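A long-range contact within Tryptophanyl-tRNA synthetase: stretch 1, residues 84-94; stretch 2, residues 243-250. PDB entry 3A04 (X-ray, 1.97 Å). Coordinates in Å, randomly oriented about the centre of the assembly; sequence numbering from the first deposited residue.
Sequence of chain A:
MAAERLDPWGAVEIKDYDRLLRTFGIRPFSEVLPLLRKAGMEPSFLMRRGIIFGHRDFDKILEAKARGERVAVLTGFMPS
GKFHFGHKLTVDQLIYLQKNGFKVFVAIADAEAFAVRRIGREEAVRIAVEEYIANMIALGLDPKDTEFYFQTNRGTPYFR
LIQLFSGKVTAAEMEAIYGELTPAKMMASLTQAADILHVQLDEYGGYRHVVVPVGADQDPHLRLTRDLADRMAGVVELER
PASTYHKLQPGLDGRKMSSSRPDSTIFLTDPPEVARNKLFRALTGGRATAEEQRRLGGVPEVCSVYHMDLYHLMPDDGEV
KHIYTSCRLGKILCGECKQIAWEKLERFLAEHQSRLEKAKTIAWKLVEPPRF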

# COMPACT_ATOMS: atom_id res chain seq x y z
N HIS A 84 28.38 -0.77 6.89
CA HIS A 84 29.63 -0.06 6.72
C HIS A 84 29.68 1.21 7.59
O HIS A 84 28.73 1.48 8.36
N PHE A 85 30.78 1.97 7.50
CA PHE A 85 30.89 3.19 8.32
C PHE A 85 29.91 4.32 7.94
O PHE A 85 29.71 5.20 8.74
N GLY A 86 29.36 4.29 6.73
CA GLY A 86 28.23 5.21 6.38
C GLY A 86 27.05 4.89 7.32
O GLY A 86 26.46 5.76 7.93
N HIS A 87 26.73 3.61 7.47
CA HIS A 87 25.63 3.21 8.32
C HIS A 87 25.99 3.52 9.75
O HIS A 87 25.14 3.98 10.55
N LYS A 88 27.26 3.30 10.14
CA LYS A 88 27.60 3.55 11.53
C LYS A 88 27.34 4.99 11.95
O LYS A 88 27.00 5.23 13.13
N LEU A 89 27.61 5.94 11.04
CA LEU A 89 27.40 7.36 11.38
C LEU A 89 25.94 7.59 11.76
O LEU A 89 25.64 8.37 12.69
N THR A 90 25.00 6.97 11.04
CA THR A 90 23.60 7.14 11.41
C THR A 90 23.33 6.52 12.78
O THR A 90 22.70 7.17 13.62
N VAL A 91 23.81 5.27 13.03
CA VAL A 91 23.52 4.59 14.31
C VAL A 91 24.15 5.32 15.46
O VAL A 91 23.61 5.35 16.57
N ASP A 92 25.35 5.86 15.23
CA ASP A 92 25.98 6.63 16.30
C ASP A 92 25.09 7.80 16.73
O ASP A 92 25.01 8.11 17.90
N GLN A 93 24.45 8.48 15.76
CA GLN A 93 23.48 9.58 16.12
C GLN A 93 22.25 8.98 16.86
O GLN A 93 21.78 9.54 17.79
N LEU A 94 21.73 7.82 16.45
CA LEU A 94 20.71 7.17 17.30
C LEU A 94 21.12 6.85 18.70
O LEU A 94 20.31 7.04 19.64
N SER A 243 14.13 17.29 11.60
CA SER A 243 15.25 16.64 11.00
C SER A 243 16.56 17.25 11.47
O SER A 243 16.63 18.44 11.90
N THR A 244 17.63 16.46 11.42
CA THR A 244 19.00 17.00 11.63
C THR A 244 19.70 16.59 10.37
O THR A 244 19.26 15.60 9.74
N TYR A 245 20.76 17.32 9.98
CA TYR A 245 21.39 17.15 8.66
C TYR A 245 22.87 16.93 8.84
O TYR A 245 23.51 17.70 9.57
N HIS A 246 23.37 15.83 8.26
CA HIS A 246 24.78 15.54 8.41
C HIS A 246 25.47 15.61 7.04
O HIS A 246 24.86 15.36 6.02
N LYS A 247 26.77 15.96 7.01
CA LYS A 247 27.54 15.86 5.76
C LYS A 247 27.88 14.42 5.57
O LYS A 247 28.25 13.77 6.51
N LEU A 248 27.75 13.90 4.38
CA LEU A 248 28.11 12.50 4.13
C LEU A 248 29.66 12.30 4.15
O LEU A 248 30.43 13.12 3.62
N GLN A 249 30.10 11.19 4.72
CA GLN A 249 31.49 10.86 4.71
C GLN A 249 31.80 10.30 3.33
O GLN A 249 31.11 9.42 2.83
N PRO A 250 32.85 10.84 2.71
CA PRO A 250 33.26 10.31 1.42
C PRO A 250 33.87 8.92 1.62
O PRO A 250 34.32 8.58 2.74

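Which side chains point into the space between the helix and the strand? The axes of helix 85-94 and strand 243-246 approach no closer than 11.2 Å and run at 142°, so the space between is bridged mostly by side chains, with some backbone oxygens and waters taking part. From the helix, Phe 85, Leu 89 and Gln 93 direct their CA-to-CB bonds toward the other stretch, spaced four residues apart and so on one face, with Thr 90 set sideways. From the second stretch come Thr 244 and His 246, alternate residues of the strand, and then Gln 249; Tyr 245, between Thr 244 and His 246, points away.

Which contacts are van der Waals packing? Leu 89, with chi1 t and chi2 p, brings CD2 to 4.2 Å from the backbone O of Lys 247, whose own side chain points away. Phe 85 adopts chi1 m, which leads the ring away even though its CB starts toward the contact; that CB lies 4.2 Å from Gln 249 OE1. Thr 90, also m, places OG1 4.2 Å from His 246 CE1, a van der Waals approach that is oblique to the imidazole ring.

How do the polar side chains meet directly? His 246, chi1 p, is the most extensively covered residue of the contact, and its ND1 sits 2.9 Å from NE2 of Gln 93, a close polar approach whose hydrogen bonding the geometry leaves open. Gln 93 reaches across with chi1 m and chi2 t. Its amide is steadied from within the helix, because Gln 93 NE2 donates to Leu 89 O at 3.2 Å. On the other branch of that amide, Gln 93 OE1 is 4.0 Å from Thr 244 OG1, too far for direct hydrogen bonding, and the separation leaves a role for solvent.

Where does water complete the contact? Two waters link the Gln 93 and Thr 244 side chains. Water 2 donates to Gln 93 OE1 at 2.8 Å and is hydrogen-bonded to OG1 of Thr 244 (chi1 p) at 2.7 Å; the same water accepts a weak bond from His 246 ND1 at 3.2 Å. Water 3 repeats the bridge, donating to Gln 93 OE1 at 2.8 Å and bonding Thr 244 OG1 at 2.9 Å. Near the start of the helix, water 1 donates to Phe 85 O at 3.0 Å and to Gln 249 OE1 at 2.5 Å, so the extended Gln 249 side chain, t at chi1 and chi2, is tied to the helix backbone through solvent.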

# COMPACT_ATOMS: atom_id res chain seq x y z
CB HIS A 84 29.95 0.16 5.20
CG HIS A 84 28.89 0.92 4.45
ND1 HIS A 84 28.37 2.13 4.89
CD2 HIS A 84 28.23 0.64 3.29
CE1 HIS A 84 27.48 2.58 4.01
NE2 HIS A 84 27.41 1.71 3.02
CB PHE A 85 32.37 3.69 8.26
CG PHE A 85 33.24 2.97 9.28
CD1 PHE A 85 33.65 1.66 9.08
CD2 PHE A 85 33.56 3.59 10.47
CE1 PHE A 85 34.44 1.00 10.12
CE2 PHE A 85 34.28 2.98 11.43
CZ PHE A 85 34.72 1.67 11.27
CB HIS A 87 25.29 1.71 8.16
CG HIS A 87 24.98 1.27 6.75
ND1 HIS A 87 25.74 0.35 6.06
CD2 HIS A 87 23.99 1.64 5.90
CE1 HIS A 87 25.21 0.14 4.86
NE2 HIS A 87 24.10 0.87 4.77
CB LYS A 88 29.11 3.17 11.81
CG LYS A 88 29.68 3.68 13.15
CD LYS A 88 31.12 3.06 13.39
CE LYS A 88 31.80 3.58 14.69
NZ LYS A 88 31.76 5.03 14.69
CB LEU A 89 27.72 8.22 10.15
CG LEU A 89 27.54 9.73 10.26
CD1 LEU A 89 28.42 10.21 11.35
CD2 LEU A 89 27.92 10.36 8.93
CB THR A 90 22.71 6.50 10.40
OG1 THR A 90 22.82 7.25 9.22
CG2 THR A 90 21.21 6.51 10.86
CB VAL A 91 24.03 3.09 14.28
CG1 VAL A 91 23.80 2.38 15.57
CG2 VAL A 91 23.23 2.37 13.19
CB ASP A 92 27.32 7.19 15.78
CG ASP A 92 28.47 6.12 15.87
OD1 ASP A 92 28.38 5.05 16.63
OD2 ASP A 92 29.42 6.30 15.11
CB GLN A 93 22.99 10.25 14.83
CG GLN A 93 24.13 10.95 14.13
CD GLN A 93 23.73 11.60 12.87
OE1 GLN A 93 22.89 12.49 12.86
NE2 GLN A 93 24.27 11.12 11.74
CB LEU A 94 20.13 5.88 16.67
CG LEU A 94 19.82 5.91 15.17
CD1 LEU A 94 19.39 4.48 14.68
CD2 LEU A 94 18.68 6.95 14.93
CB SER A 243 15.13 16.71 9.47
OG SER A 243 14.74 18.00 9.01
CB THR A 244 19.75 16.47 12.85
OG1 THR A 244 19.78 15.03 12.81
CG2 THR A 244 19.05 16.89 14.20
CB TYR A 245 21.18 18.34 7.68
CG TYR A 245 19.76 18.48 7.33
CD1 TYR A 245 18.91 19.23 8.14
CD2 TYR A 245 19.23 17.82 6.21
CE1 TYR A 245 17.53 19.34 7.88
CE2 TYR A 245 17.84 17.94 5.93
CZ TYR A 245 17.03 18.72 6.75
OH TYR A 245 15.67 18.81 6.54
CB HIS A 246 25.00 14.18 9.12
CG HIS A 246 24.28 13.02 8.48
ND1 HIS A 246 23.39 12.24 9.16
CD2 HIS A 246 24.33 12.53 7.23
CE1 HIS A 246 22.90 11.32 8.36
NE2 HIS A 246 23.47 11.45 7.18
CB LYS A 247 28.85 16.64 5.88
CG LYS A 247 28.64 18.08 6.42
CD LYS A 247 29.92 18.61 7.08
CE LYS A 247 30.65 19.51 6.10
NZ LYS A 247 31.62 20.31 6.91
CB LEU A 248 27.57 12.07 2.77
CG LEU A 248 26.02 12.02 2.52
CD1 LEU A 248 25.39 13.38 2.77
CD2 LEU A 248 25.72 11.59 1.05
CB GLN A 249 31.82 9.79 5.76
CG GLN A 249 33.38 9.55 5.92
CD GLN A 249 33.72 8.43 6.92
OE1 GLN A 249 32.81 7.84 7.53
NE2 GLN A 249 35.02 8.06 7.02
CB PRO A 250 34.27 11.33 0.92
CG PRO A 250 34.78 12.02 2.17
CD PRO A 250 33.79 11.81 3.27
O HOH W 1 30.34 7.95 7.73
O HOH W 2 21.73 14.29 11.05
O HOH W 3 21.23 13.48 14.84